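Local coordinates for D-threo-3-hydroxyaspartate dehydratase (Delftia, PDB 3WQC), which uses pyridoxal 5'-phosphate and a divalent metal ion to deaminate D-threo-3-hydroxyaspartate to oxaloacetate and ammonia, and also acts on D-serine, at the interface of chains A and B. Residues are numbered along the deposited sequence; one frame, centred on the assembly and turned at random. Chains: chain A/B, D-threo-3-hydroxyaspartate dehydratase.

Contact 1: the interface of chains A and B. Residues chain A 53, 56, 363-364, 367-368, 390; chain B 290-291, 329-330, 368, 388.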
loop_
_atom_site.group_PDB
_atom_site.type_symbol
_atom_site.label_atom_id
_atom_site.label_comp_id
_atom_site.label_asym_id
_atom_site.label_seq_id
_atom_site.Cartn_x
_atom_site.Cartn_y
_atom_site.Cartn_z
ATOM N N LYS A 53 -0.755 -12.529 8.684
ATOM C CA LYS A 53 -0.946 -11.502 7.644
ATOM C C LYS A 53 -0.279 -10.177 8.082
ATOM O O LYS A 53 -0.052 -9.343 7.189
ATOM C CB LYS A 53 -2.420 -11.265 7.339
ATOM C CG LYS A 53 -3.138 -10.479 8.402
ATOM C CD LYS A 53 -4.575 -10.393 7.865
ATOM C CE LYS A 53 -5.358 -9.638 8.842
ATOM N NZ LYS A 53 -6.709 -10.152 9.320
ATOM N N LYS A 56 3.959 -11.513 7.510
ATOM C CA LYS A 56 4.322 -12.359 6.359
ATOM C C LYS A 56 5.846 -12.654 6.353
ATOM O O LYS A 56 6.457 -12.712 5.275
ATOM C CB LYS A 56 3.844 -11.789 5.020
ATOM C CG LYS A 56 2.341 -11.561 5.063
ATOM C CD LYS A 56 1.848 -11.262 3.644
ATOM C CE LYS A 56 0.396 -10.718 3.680
ATOM N NZ LYS A 56 -0.039 -10.534 2.263
ATOM N N CYS A 363 0.001 -3.727 9.912
ATOM C CA CYS A 363 -0.145 -4.681 8.802
ATOM C C CYS A 363 -0.032 -3.921 7.468
ATOM O O CYS A 363 0.504 -4.446 6.469
ATOM C CB CYS A 363 -1.583 -5.260 8.859
ATOM S SG CYS A 363 -2.053 -5.809 10.567
ATOM N N ALA A 364 -0.544 -2.656 7.461
ATOM C CA ALA A 364 -0.514 -1.869 6.216
ATOM C C ALA A 364 0.922 -1.340 5.944
ATOM O O ALA A 364 1.407 -1.407 4.812
ATOM C CB ALA A 364 -1.525 -0.717 6.274
ATOM N N ALA A 367 3.455 -4.060 4.772
ATOM C CA ALA A 367 3.312 -4.508 3.406
ATOM C C ALA A 367 3.972 -3.620 2.354
ATOM O O ALA A 367 4.190 -4.052 1.189
ATOM C CB ALA A 367 1.846 -4.688 3.047
ATOM N N GLN A 368 4.353 -2.390 2.758
ATOM C CA GLN A 368 5.064 -1.522 1.836
ATOM C C GLN A 368 6.533 -1.912 1.649
ATOM O O GLN A 368 7.208 -1.342 0.770
ATOM C CB GLN A 368 4.954 -0.083 2.379
ATOM C CG GLN A 368 3.483 0.416 2.419
ATOM C CD GLN A 368 2.758 0.296 1.078
ATOM O OE1 GLN A 368 2.118 -0.733 0.777
ATOM N NE2 GLN A 368 2.767 1.370 0.298
ATOM N N TRP A 390 0.365 -12.039 -4.360
ATOM C CA TRP A 390 -0.571 -13.180 -4.289
ATOM C C TRP A 390 -0.051 -14.313 -5.086
ATOM O O TRP A 390 0.884 -14.172 -5.926
ATOM C CB TRP A 390 -1.967 -12.765 -4.872
ATOM C CG TRP A 390 -2.625 -11.750 -4.008
ATOM C CD1 TRP A 390 -3.554 -11.964 -2.994
ATOM C CD2 TRP A 390 -2.389 -10.301 -4.036
ATOM N NE1 TRP A 390 -3.871 -10.787 -2.347
ATOM C CE2 TRP A 390 -3.204 -9.740 -2.964
ATOM C CE3 TRP A 390 -1.615 -9.431 -4.848
ATOM C CZ2 TRP A 390 -3.267 -8.360 -2.722
ATOM C CZ3 TRP A 390 -1.630 -8.046 -4.547
ATOM C CH2 TRP A 390 -2.404 -7.534 -3.480
ATOM O OXT TRP A 390 -0.651 -15.422 -4.965
ATOM N N TRP B 290 -8.045 -3.771 0.932
ATOM C CA TRP B 290 -7.093 -2.653 0.775
ATOM C C TRP B 290 -5.705 -3.145 0.473
ATOM O O TRP B 290 -4.879 -2.370 -0.104
ATOM C CB TRP B 290 -7.085 -1.678 1.949
ATOM C CG TRP B 290 -6.730 -2.281 3.288
ATOM C CD1 TRP B 290 -7.587 -2.526 4.347
ATOM C CD2 TRP B 290 -5.362 -2.716 3.730
ATOM N NE1 TRP B 290 -6.874 -3.102 5.389
ATOM C CE2 TRP B 290 -5.509 -3.265 5.041
ATOM C CE3 TRP B 290 -4.062 -2.704 3.136
ATOM C CZ2 TRP B 290 -4.440 -3.774 5.759
ATOM C CZ3 TRP B 290 -2.986 -3.252 3.843
ATOM C CH2 TRP B 290 -3.166 -3.794 5.145
ATOM N N MET B 291 -5.404 -4.449 0.706
ATOM C CA MET B 291 -4.060 -4.887 0.262
ATOM C C MET B 291 -3.993 -4.870 -1.278
ATOM O O MET B 291 -2.923 -4.631 -1.820
ATOM C CB MET B 291 -3.746 -6.293 0.784
ATOM C CG MET B 291 -2.269 -6.747 0.555
ATOM S SD MET B 291 -1.067 -5.670 1.413
ATOM C CE MET B 291 -1.294 -6.285 3.099
ATOM N N GLN B 329 -8.162 -6.147 4.946
ATOM C CA GLN B 329 -6.905 -6.426 4.245
ATOM C C GLN B 329 -7.110 -7.208 2.967
ATOM O O GLN B 329 -6.620 -6.826 1.880
ATOM C CB GLN B 329 -5.974 -7.115 5.218
ATOM C CG GLN B 329 -4.535 -7.241 4.657
ATOM C CD GLN B 329 -3.521 -7.605 5.751
ATOM O OE1 GLN B 329 -3.632 -7.109 6.911
ATOM N NE2 GLN B 329 -2.456 -8.355 5.395
ATOM N N GLU B 330 -7.854 -8.342 3.065
ATOM C CA GLU B 330 -8.065 -9.204 1.895
ATOM C C GLU B 330 -9.567 -9.370 1.537
ATOM O O GLU B 330 -9.901 -10.272 0.772
ATOM C CB GLU B 330 -7.431 -10.597 2.128
ATOM C CG GLU B 330 -5.894 -10.520 2.129
ATOM C CD GLU B 330 -5.244 -10.116 0.776
ATOM O OE1 GLU B 330 -5.834 -10.260 -0.344
ATOM O OE2 GLU B 330 -4.038 -9.667 0.829
ATOM N N GLN B 368 0.872 -2.005 -4.825
ATOM C CA GLN B 368 0.479 -3.211 -4.074
ATOM C C GLN B 368 0.775 -4.511 -4.818
ATOM O O GLN B 368 0.675 -5.602 -4.218
ATOM C CB GLN B 368 -1.011 -3.130 -3.754
ATOM C CG GLN B 368 -1.374 -1.904 -2.899
ATOM C CD GLN B 368 -0.596 -1.868 -1.569
ATOM O OE1 GLN B 368 0.483 -1.190 -1.448
ATOM N NE2 GLN B 368 -1.106 -2.609 -0.564
ATOM N N HIS B 388 9.260 -2.865 -6.301
ATOM C CA HIS B 388 8.756 -2.658 -4.932
ATOM C C HIS B 388 9.926 -2.305 -4.034
ATOM O O HIS B 388 10.979 -2.925 -4.090
ATOM C CB HIS B 388 8.132 -4.027 -4.473
ATOM C CG HIS B 388 7.471 -3.959 -3.157
ATOM N ND1 HIS B 388 7.724 -4.895 -2.172
ATOM C CD2 HIS B 388 6.485 -3.104 -2.682
ATOM C CE1 HIS B 388 6.856 -4.633 -1.105
ATOM N NE2 HIS B 388 6.093 -3.529 -1.434
HETATM O O HOH W 1 -2.698 -9.926 3.012
HETATM O O HOH W 2 0.507 1.489 -2.023
#
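A:Trp390 and B:Glu330 are joined by a short, nearly straight hydrogen bond across this central, two-fold-related part of the interface. The indole N-H of the C-terminal tryptophan points at the carboxylate: NE1 lies 2.9 Å from B:Glu330 OE1 (167° at the hydrogen). The acceptor stays near the indole plane, whereas the carboxylate is turned steeply against it, the two planes 71° apart. The benzo edge lies beside B:Met291, CZ2 to CG 3.8 Å, and near backbone carbonyls of chain B. A tryptophan suits this place because one edge offers a donor while the other packs. An alanine in place of A:Trp390 would probably leave B:Glu330 OE1 without its indole partner and open a gap beside B:Met291.

A second direct bond runs from the amide of B:Gln329 to the backbone of A:Lys53, NE2 to O 3.2 Å, with the donor above the carbonyl plane. An extended glutamine chain, CG anti to the backbone N (chi1 -170°), lets the side chain slide past the methylenes of A:Lys53 in the opposite direction, CD to CD 3.7 Å. A:Lys53 is the residue expected to form the internal aldimine with the cofactor, though that linkage is absent here. Water 1 collects B:Gln329 NE2, A:Lys56 NZ and B:Glu330 OE2; it sits 2.6 Å from the carboxylate OE2 and relays between lysine and glutamate, which probably also attract each other electrostatically.

Apolar packing fills the middle. Small A:Ala364 admits the outer rim of the B:Trp290 indole, CA to CH2 3.4 Å, and the methyl of A:Ala367 meets the thioether of B:Met291, CB to SD 3.5 Å.

Near the two-fold axis A:Gln368 and B:Gln368 cross obliquely, bringing their OE1 atoms together, a doubtful approach of two acceptors. Water 2 links A:Gln368 NE2 to B:Gln368 OE1. More securely, B:Gln368 NE2 donates to B:Met291 O at 3.0 Å within its own chain.

Contact 2: the interface of chains A and B. Residues chain A 146, 149, 151-153; chain B 278, 281, 283.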
loop_
_atom_site.group_PDB
_atom_site.type_symbol
_atom_site.label_atom_id
_atom_site.label_comp_id
_atom_site.label_asym_id
_atom_site.label_seq_id
_atom_site.Cartn_x
_atom_site.Cartn_y
_atom_site.Cartn_z
ATOM N N ASP A 146 -20.666 -14.974 11.787
ATOM C CA ASP A 146 -20.708 -13.537 11.914
ATOM C C ASP A 146 -21.292 -13.266 13.296
ATOM O O ASP A 146 -22.490 -13.548 13.552
ATOM C CB ASP A 146 -21.567 -12.957 10.784
ATOM C CG ASP A 146 -21.818 -11.506 10.956
ATOM O OD1 ASP A 146 -21.232 -10.903 11.910
ATOM O OD2 ASP A 146 -22.668 -10.943 10.220
ATOM N N GLY A 149 -21.535 -8.421 13.010
ATOM C CA GLY A 149 -21.921 -7.738 11.753
ATOM C C GLY A 149 -20.757 -7.065 11.037
ATOM O O GLY A 149 -20.990 -6.197 10.168
ATOM N N ARG A 151 -18.267 -8.384 8.915
ATOM C CA ARG A 151 -17.700 -8.789 7.622
ATOM C C ARG A 151 -18.381 -10.101 7.128
ATOM O O ARG A 151 -19.634 -10.060 6.925
ATOM C CB ARG A 151 -16.138 -8.898 7.720
ATOM C CG ARG A 151 -15.454 -8.963 6.349
ATOM C CD ARG A 151 -13.950 -8.777 6.613
ATOM N NE ARG A 151 -13.401 -9.971 7.298
ATOM C CZ ARG A 151 -12.161 -10.003 7.876
ATOM N NH1 ARG A 151 -11.463 -8.808 7.997
ATOM N NH2 ARG A 151 -11.623 -11.185 8.352
ATOM N N SER A 152 -17.645 -11.206 6.975
ATOM C CA SER A 152 -18.188 -12.473 6.466
ATOM C C SER A 152 -18.829 -13.283 7.569
ATOM O O SER A 152 -18.732 -12.994 8.793
ATOM C CB SER A 152 -17.156 -13.360 5.772
ATOM O OG SER A 152 -16.547 -12.638 4.742
ATOM N N GLY A 153 -19.543 -14.359 7.111
ATOM C CA GLY A 153 -19.989 -15.313 8.138
ATOM C C GLY A 153 -21.482 -15.540 8.193
ATOM O O GLY A 153 -22.276 -14.698 7.838
ATOM N N GLN B 278 -23.477 -10.629 2.266
ATOM C CA GLN B 278 -24.430 -10.451 3.458
ATOM C C GLN B 278 -25.719 -9.924 2.820
ATOM O O GLN B 278 -25.867 -8.723 2.510
ATOM C CB GLN B 278 -23.890 -9.492 4.554
ATOM C CG GLN B 278 -22.698 -10.052 5.321
ATOM C CD GLN B 278 -22.962 -11.349 6.090
ATOM O OE1 GLN B 278 -24.121 -11.829 6.173
ATOM N NE2 GLN B 278 -21.939 -11.951 6.623
ATOM N N LYS B 281 -27.936 -6.979 3.995
ATOM C CA LYS B 281 -27.359 -5.650 3.951
ATOM C C LYS B 281 -27.065 -5.242 2.515
ATOM O O LYS B 281 -26.507 -4.158 2.305
ATOM C CB LYS B 281 -26.044 -5.607 4.762
ATOM C CG LYS B 281 -26.274 -5.798 6.253
ATOM C CD LYS B 281 -25.035 -5.486 7.104
ATOM C CE LYS B 281 -24.099 -6.700 7.213
ATOM N NZ LYS B 281 -23.288 -6.566 8.457
ATOM N N TRP B 283 -24.692 -6.598 0.641
ATOM C CA TRP B 283 -23.244 -6.672 0.411
ATOM C C TRP B 283 -22.834 -7.815 -0.415
ATOM O O TRP B 283 -23.331 -8.956 -0.164
ATOM C CB TRP B 283 -22.515 -6.919 1.716
ATOM C CG TRP B 283 -22.508 -5.776 2.707
ATOM C CD1 TRP B 283 -23.139 -4.509 2.576
ATOM C CD2 TRP B 283 -21.857 -5.785 4.018
ATOM N NE1 TRP B 283 -22.897 -3.757 3.695
ATOM C CE2 TRP B 283 -22.117 -4.483 4.616
ATOM C CE3 TRP B 283 -21.152 -6.744 4.766
ATOM C CZ2 TRP B 283 -21.658 -4.146 5.909
ATOM C CZ3 TRP B 283 -20.646 -6.378 6.027
ATOM C CH2 TRP B 283 -20.920 -5.105 6.614
HETATM O O HOH W 3 -21.781 -8.890 8.498
HETATM O O HOH W 4 -24.567 -12.320 9.046
HETATM O O HOH W 5 -22.902 -3.787 9.233
#
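The side-chain amide nitrogen of B:Gln278 is gripped by two backbone carbonyls of the other chain. NE2 lies 3.0 Å from A:Arg151 O and equally 3.0 Å from A:Gly153 O, and each carbonyl is approached in its own plane, on a lone pair. The bond to A:Gly153 is nearly straight, 172° at the hydrogen; that to A:Arg151 is more bent, with the oxygen tilted from the amide plane. Two acceptors on one NH2 group fix the rotation of the amide, and a glutamine suits the place because it supplies both N-H bonds without carrying a charge. Its chain reaches the loop by bending at chi2 (-61°).

A:Asp146 and B:Gln278 are linked at the oxygen end of the amide by water 4, which is 2.6 Å from the carboxylate OD2 and 2.9 Å from the amide OE1. Within chain A, the other carboxylate oxygen accepts the backbone N-H of A:Gly149 (N to OD1 2.7 Å), a bond that ties the loop back to the strand it leaves.

The terminal amine of B:Lys281, on a chain bent at chi3 (-85°), reaches the turn itself, NZ to A:Gly149 O 2.9 Å, a hydrogen bond. Waters 3 and 5 also touch NZ; water 3 leads on to A:Asp146 OD2 and A:Arg151 O, so the lysine reaches the acidic side chain through solvent, and the opposite charges probably help. B:Lys281 CE lies 3.5 Å above one face of the B:Trp283 indole, toward its rim, and this support likely steadies the long chain.

In the fold, chain A contributes the loop between strands 140-146 and 154-155, in its alanine-racemase-like domain. The side chain of A:Arg151 belongs to the pyridoxal-phosphate pocket, while its carbonyl faces the partner. Chain B contributes the end of strand 268-278, the 3-10 turn 279-281 and the start of strand 283-286.

Contact 1 and contact 2 lie about 22 Å apart, measured between the centres of their C-alpha atoms, and share no residue. In chain B they are close in sequence: strand 283-286, at contact 2, is soon followed by helix 290-293, at contact 1. In chain A both touch the active-site surroundings, through A:Lys53 and the magnesium ligand A:Cys363 at contact 1 and through A:Arg151 at contact 2. The partner may therefore help hold the segments around the cofactor. Two-fold symmetry repeats both contacts, but the enzyme is a monomer, so this pairing may belong to the crystal.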